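Local coordinates for protein alpha-L-rhamnosidase (PDB 3W5M) that hydrolyses terminal non-reducing alpha-L-rhamnose residues from alpha-L-rhamnosides, including citrus flavonoid glycosides and gum arabic, and carries a calcium-dependent rhamnose-binding module, at residues 571-576 and 585-590; 484-489 and 505-510. All blocks are in the same frame, centred on the assembly; numbering follows the deposited sequence.

Interaction 1: residues 571-576 and 585-590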
# COMPACT_ATOMS: atom_id res chain seq x y z
N ARG A 571 -6.96 -14.18 -4.94
CA ARG A 571 -6.51 -15.21 -5.87
C ARG A 571 -7.68 -15.69 -6.74
O ARG A 571 -7.50 -16.16 -7.87
CB ARG A 571 -5.95 -16.40 -5.08
CG ARG A 571 -5.66 -17.60 -5.99
CD ARG A 571 -4.85 -18.70 -5.31
NE ARG A 571 -4.88 -19.91 -6.11
CZ ARG A 571 -4.19 -21.02 -5.84
NH1 ARG A 571 -3.40 -21.08 -4.77
NH2 ARG A 571 -4.30 -22.08 -6.64
N TYR A 572 -8.89 -15.58 -6.21
CA TYR A 572 -10.08 -16.11 -6.90
C TYR A 572 -11.06 -14.99 -7.21
O TYR A 572 -11.25 -14.08 -6.40
CB TYR A 572 -10.76 -17.16 -6.04
CG TYR A 572 -9.82 -18.25 -5.56
CD1 TYR A 572 -9.57 -19.37 -6.35
CD2 TYR A 572 -9.18 -18.17 -4.31
CE1 TYR A 572 -8.71 -20.37 -5.93
CE2 TYR A 572 -8.31 -19.16 -3.88
CZ TYR A 572 -8.09 -20.25 -4.69
OH TYR A 572 -7.24 -21.25 -4.27
N VAL A 573 -11.68 -15.09 -8.39
CA VAL A 573 -12.74 -14.17 -8.81
C VAL A 573 -14.03 -14.96 -9.05
O VAL A 573 -14.04 -15.89 -9.87
CB VAL A 573 -12.35 -13.41 -10.08
CG1 VAL A 573 -13.41 -12.36 -10.44
CG2 VAL A 573 -10.99 -12.75 -9.88
N GLU A 574 -15.08 -14.59 -8.33
CA GLU A 574 -16.43 -15.13 -8.53
C GLU A 574 -17.23 -14.24 -9.48
O GLU A 574 -17.37 -13.04 -9.26
CB GLU A 574 -17.16 -15.19 -7.22
CG GLU A 574 -18.59 -15.71 -7.32
CD GLU A 574 -19.45 -15.27 -6.14
OE1 GLU A 574 -19.99 -14.12 -6.13
OE2 GLU A 574 -19.60 -16.08 -5.21
N VAL A 575 -17.76 -14.85 -10.53
CA VAL A 575 -18.40 -14.12 -11.63
C VAL A 575 -19.86 -14.58 -11.61
O VAL A 575 -20.12 -15.79 -11.73
CB VAL A 575 -17.73 -14.49 -12.97
CG1 VAL A 575 -18.37 -13.75 -14.14
CG2 VAL A 575 -16.24 -14.20 -12.92
N THR A 576 -20.80 -13.64 -11.38
CA THR A 576 -22.23 -13.92 -11.52
C THR A 576 -22.86 -12.98 -12.56
O THR A 576 -22.36 -11.88 -12.78
CB THR A 576 -22.96 -13.81 -10.18
OG1 THR A 576 -22.80 -12.49 -9.68
CG2 THR A 576 -22.39 -14.81 -9.15
N THR A 585 -10.22 -16.76 -20.67
CA THR A 585 -9.88 -15.48 -21.26
C THR A 585 -10.79 -14.35 -20.75
O THR A 585 -10.48 -13.19 -20.97
CB THR A 585 -9.90 -15.48 -22.81
OG1 THR A 585 -11.18 -15.90 -23.27
CG2 THR A 585 -8.80 -16.37 -23.41
N SER A 586 -11.88 -14.68 -20.07
CA SER A 586 -12.84 -13.66 -19.63
C SER A 586 -12.31 -12.73 -18.52
O SER A 586 -12.81 -11.62 -18.36
CB SER A 586 -14.11 -14.30 -19.12
OG SER A 586 -14.66 -15.13 -20.14
N VAL A 587 -11.36 -13.24 -17.74
CA VAL A 587 -10.85 -12.53 -16.55
C VAL A 587 -9.32 -12.65 -16.50
O VAL A 587 -8.76 -13.75 -16.56
CB VAL A 587 -11.51 -13.07 -15.25
CG1 VAL A 587 -10.90 -12.43 -14.00
CG2 VAL A 587 -13.01 -12.85 -15.24
N THR A 588 -8.64 -11.51 -16.38
CA THR A 588 -7.17 -11.49 -16.29
C THR A 588 -6.85 -10.56 -15.13
O THR A 588 -7.35 -9.45 -15.12
CB THR A 588 -6.56 -10.97 -17.59
OG1 THR A 588 -7.03 -11.79 -18.69
CG2 THR A 588 -5.04 -11.00 -17.54
N GLY A 589 -6.03 -11.00 -14.19
CA GLY A 589 -5.63 -10.09 -13.10
C GLY A 589 -4.59 -9.10 -13.55
O GLY A 589 -3.67 -9.44 -14.33
N ARG A 590 -4.69 -7.85 -13.07
CA ARG A 590 -3.68 -6.84 -13.38
C ARG A 590 -3.02 -6.50 -12.06
O ARG A 590 -3.65 -5.90 -11.20
CB ARG A 590 -4.31 -5.61 -14.03
CG ARG A 590 -5.01 -5.96 -15.35
CD ARG A 590 -5.73 -4.76 -15.96
NE ARG A 590 -6.69 -4.21 -15.02
CZ ARG A 590 -7.00 -2.91 -14.87
NH1 ARG A 590 -6.44 -1.96 -15.63
NH2 ARG A 590 -7.90 -2.57 -13.95
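Val573 and Val587 point their side chains at each other, tip to tip, across the interior of the concanavalin-like beta-sandwich domain. Strands 572-576 and 587-594 belong to one large sheet, yet they are not neighbours in it. Strands 498-503 and 480-493 come between them, and no hydrogen bond links 571-576 to 585-590. The two backbones stay well apart, with Val573 CA 8.1 Å from Val587 CA. Only valine methyls bridge the gap. Val575, two residues further along its strand, sends its side chain into the same interior, but it runs alongside Val587, the two pointing in opposite senses. Val587 thus serves both partners, one with each methyl. Its CG1 lies anti to the backbone N (chi1 175°) and is the branch turned to Val573. CG2 is the branch turned to Val575. Leu501 touches both Val575 and Val587, and Val511 touches both Val573 and Val587, so the three valines share apolar neighbours in the buried interior. On the other side of strand 572-576, Glu574 forms a salt bridge with Arg526. Both methyl pairs are at ordinary van der Waals distance: Val573 CG2 lies 4.1 Å from Val587 CG1, and Val575 CG2 lies 4.2 Å from Val587 CG2.

Interaction 2: residues 484-489 and 505-510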
# COMPACT_ATOMS: atom_id res chain seq x y z
N LYS A 484 2.40 -6.59 -14.06
CA LYS A 484 2.17 -7.85 -14.81
C LYS A 484 0.71 -8.25 -14.79
O LYS A 484 -0.07 -7.75 -13.98
CB LYS A 484 3.05 -9.01 -14.35
CG LYS A 484 3.00 -9.34 -12.88
CD LYS A 484 3.93 -10.51 -12.59
CE LYS A 484 3.24 -11.83 -12.86
NZ LYS A 484 4.16 -12.77 -13.55
N GLU A 485 0.36 -9.13 -15.74
CA GLU A 485 -0.99 -9.66 -15.83
C GLU A 485 -0.96 -11.15 -15.47
O GLU A 485 0.03 -11.82 -15.76
CB GLU A 485 -1.55 -9.43 -17.24
CG GLU A 485 -1.75 -7.96 -17.55
CD GLU A 485 -2.48 -7.71 -18.87
OE1 GLU A 485 -2.62 -8.66 -19.69
OE2 GLU A 485 -2.91 -6.55 -19.09
N LEU A 486 -2.02 -11.64 -14.82
CA LEU A 486 -2.17 -13.06 -14.50
C LEU A 486 -3.43 -13.60 -15.15
O LEU A 486 -4.53 -13.34 -14.67
CB LEU A 486 -2.27 -13.28 -12.97
CG LEU A 486 -1.04 -12.99 -12.09
CD1 LEU A 486 -1.36 -13.15 -10.61
CD2 LEU A 486 0.15 -13.87 -12.47
N PRO A 487 -3.29 -14.38 -16.25
CA PRO A 487 -4.51 -14.92 -16.87
C PRO A 487 -5.14 -15.93 -15.93
O PRO A 487 -4.44 -16.56 -15.17
CB PRO A 487 -3.99 -15.62 -18.14
CG PRO A 487 -2.61 -15.11 -18.36
CD PRO A 487 -2.07 -14.72 -17.00
N ALA A 488 -6.46 -16.08 -15.97
CA ALA A 488 -7.12 -17.09 -15.16
C ALA A 488 -6.59 -18.45 -15.61
O ALA A 488 -6.36 -18.66 -16.80
CB ALA A 488 -8.61 -17.01 -15.34
N ARG A 489 -6.34 -19.34 -14.65
CA ARG A 489 -5.70 -20.62 -14.93
C ARG A 489 -6.74 -21.72 -15.07
O ARG A 489 -6.46 -22.76 -15.67
CB ARG A 489 -4.72 -20.98 -13.81
CG ARG A 489 -3.55 -20.02 -13.72
CD ARG A 489 -2.61 -20.40 -12.58
NE ARG A 489 -1.72 -21.55 -12.83
CZ ARG A 489 -1.19 -21.91 -14.01
NH1 ARG A 489 -1.43 -21.23 -15.13
NH2 ARG A 489 -0.41 -22.98 -14.06
N GLN A 505 -2.45 -17.30 -8.02
CA GLN A 505 -1.55 -16.51 -7.16
C GLN A 505 -2.40 -15.49 -6.42
O GLN A 505 -3.25 -14.86 -7.05
CB GLN A 505 -0.48 -15.80 -8.01
CG GLN A 505 0.34 -14.73 -7.24
CD GLN A 505 1.23 -15.30 -6.12
OE1 GLN A 505 2.05 -16.18 -6.36
NE2 GLN A 505 1.04 -14.80 -4.89
N ASN A 506 -2.19 -15.31 -5.12
CA ASN A 506 -2.90 -14.29 -4.37
C ASN A 506 -2.23 -12.95 -4.71
O ASN A 506 -1.11 -12.69 -4.27
CB ASN A 506 -2.80 -14.58 -2.85
CG ASN A 506 -3.76 -13.74 -2.00
OD1 ASN A 506 -4.69 -13.09 -2.49
ND2 ASN A 506 -3.51 -13.74 -0.68
N MET A 507 -2.94 -12.11 -5.48
CA MET A 507 -2.38 -10.91 -6.08
C MET A 507 -3.14 -9.67 -5.60
O MET A 507 -4.19 -9.75 -4.90
CB MET A 507 -2.45 -11.00 -7.62
CG MET A 507 -3.87 -11.14 -8.13
SD MET A 507 -4.09 -10.43 -9.79
CE MET A 507 -4.28 -8.68 -9.37
N VAL A 508 -2.62 -8.49 -5.96
CA VAL A 508 -3.27 -7.24 -5.57
C VAL A 508 -3.39 -6.37 -6.79
O VAL A 508 -2.40 -6.16 -7.51
CB VAL A 508 -2.50 -6.50 -4.46
CG1 VAL A 508 -3.21 -5.20 -4.06
CG2 VAL A 508 -2.33 -7.39 -3.25
N GLY A 509 -4.59 -5.81 -6.99
CA GLY A 509 -4.89 -5.04 -8.21
C GLY A 509 -6.34 -5.22 -8.57
O GLY A 509 -7.22 -5.19 -7.69
N SER A 510 -6.63 -5.40 -9.86
CA SER A 510 -8.03 -5.59 -10.25
C SER A 510 -8.01 -6.33 -11.60
O SER A 510 -6.96 -6.53 -12.17
CB SER A 510 -8.78 -4.24 -10.35
OG SER A 510 -8.14 -3.36 -11.26
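Leu486 holds CG anti to its carbonyl carbon and CD1 anti to CA (chi2 175°), which carries that methyl out to Gln505 and Met507. Met507 takes the less common chi1 of 60°, with CG between the backbone N and the carbonyl carbon. Its CB, CG and SD all lie near the leucine methyl. Leu486 CD1 is 3.8 Å from Met507 CB and 3.9 Å from Met507 SD. The two side chains run past each other in opposite directions. Gln505 crosses the leucine at a slant and offers its aliphatic part, with Gln505 CB 3.8 Å from Leu486 CD1. This packing joins strand 480-493 of the large beta sheet to strand 506-508, which pairs with 568-570 in a separate two-stranded sheet. Trp618 of helix 607-622, in the six-hairpin glycosidase domain, touches all three side chains. Beyond its CB, Gln505 bends, and its amide turns from Leu486. Gln505 NE2 donates to Asn506 O at 3.1 Å in a nearly straight bond (175°), from above the carbonyl plane. NE2 also hydrogen-bonds Thr891 O, its main polar partner. An alanine here would still offer CB to Leu486 CD1 but no CG, and would probably deprive Asn506 O and Thr891 O of this donor.

Interactions 1 and 2 lie side by side, their centres about 8 Å apart. They meet through neighbouring strands 587-594 and 480-493 of one sheet. The backbones join directly: Leu486 N lies 2.8 Å from Gly589 O, and Arg590 N lies 2.8 Å from Ser510 O, both probable hydrogen bonds. Interaction 1 is wholly buried and purely aliphatic, inside the beta domain. Interaction 2 is also mainly buried, but Leu486 is partly exposed and the contact borders the catalytic domain. Its chemistry is more mixed, with a thioether and the aliphatic part of a glutamine beside the leucine, while the glutamine amide bonds elsewhere. Met507 also packs against interaction 1, its CE 3.4 Å from Arg590 O.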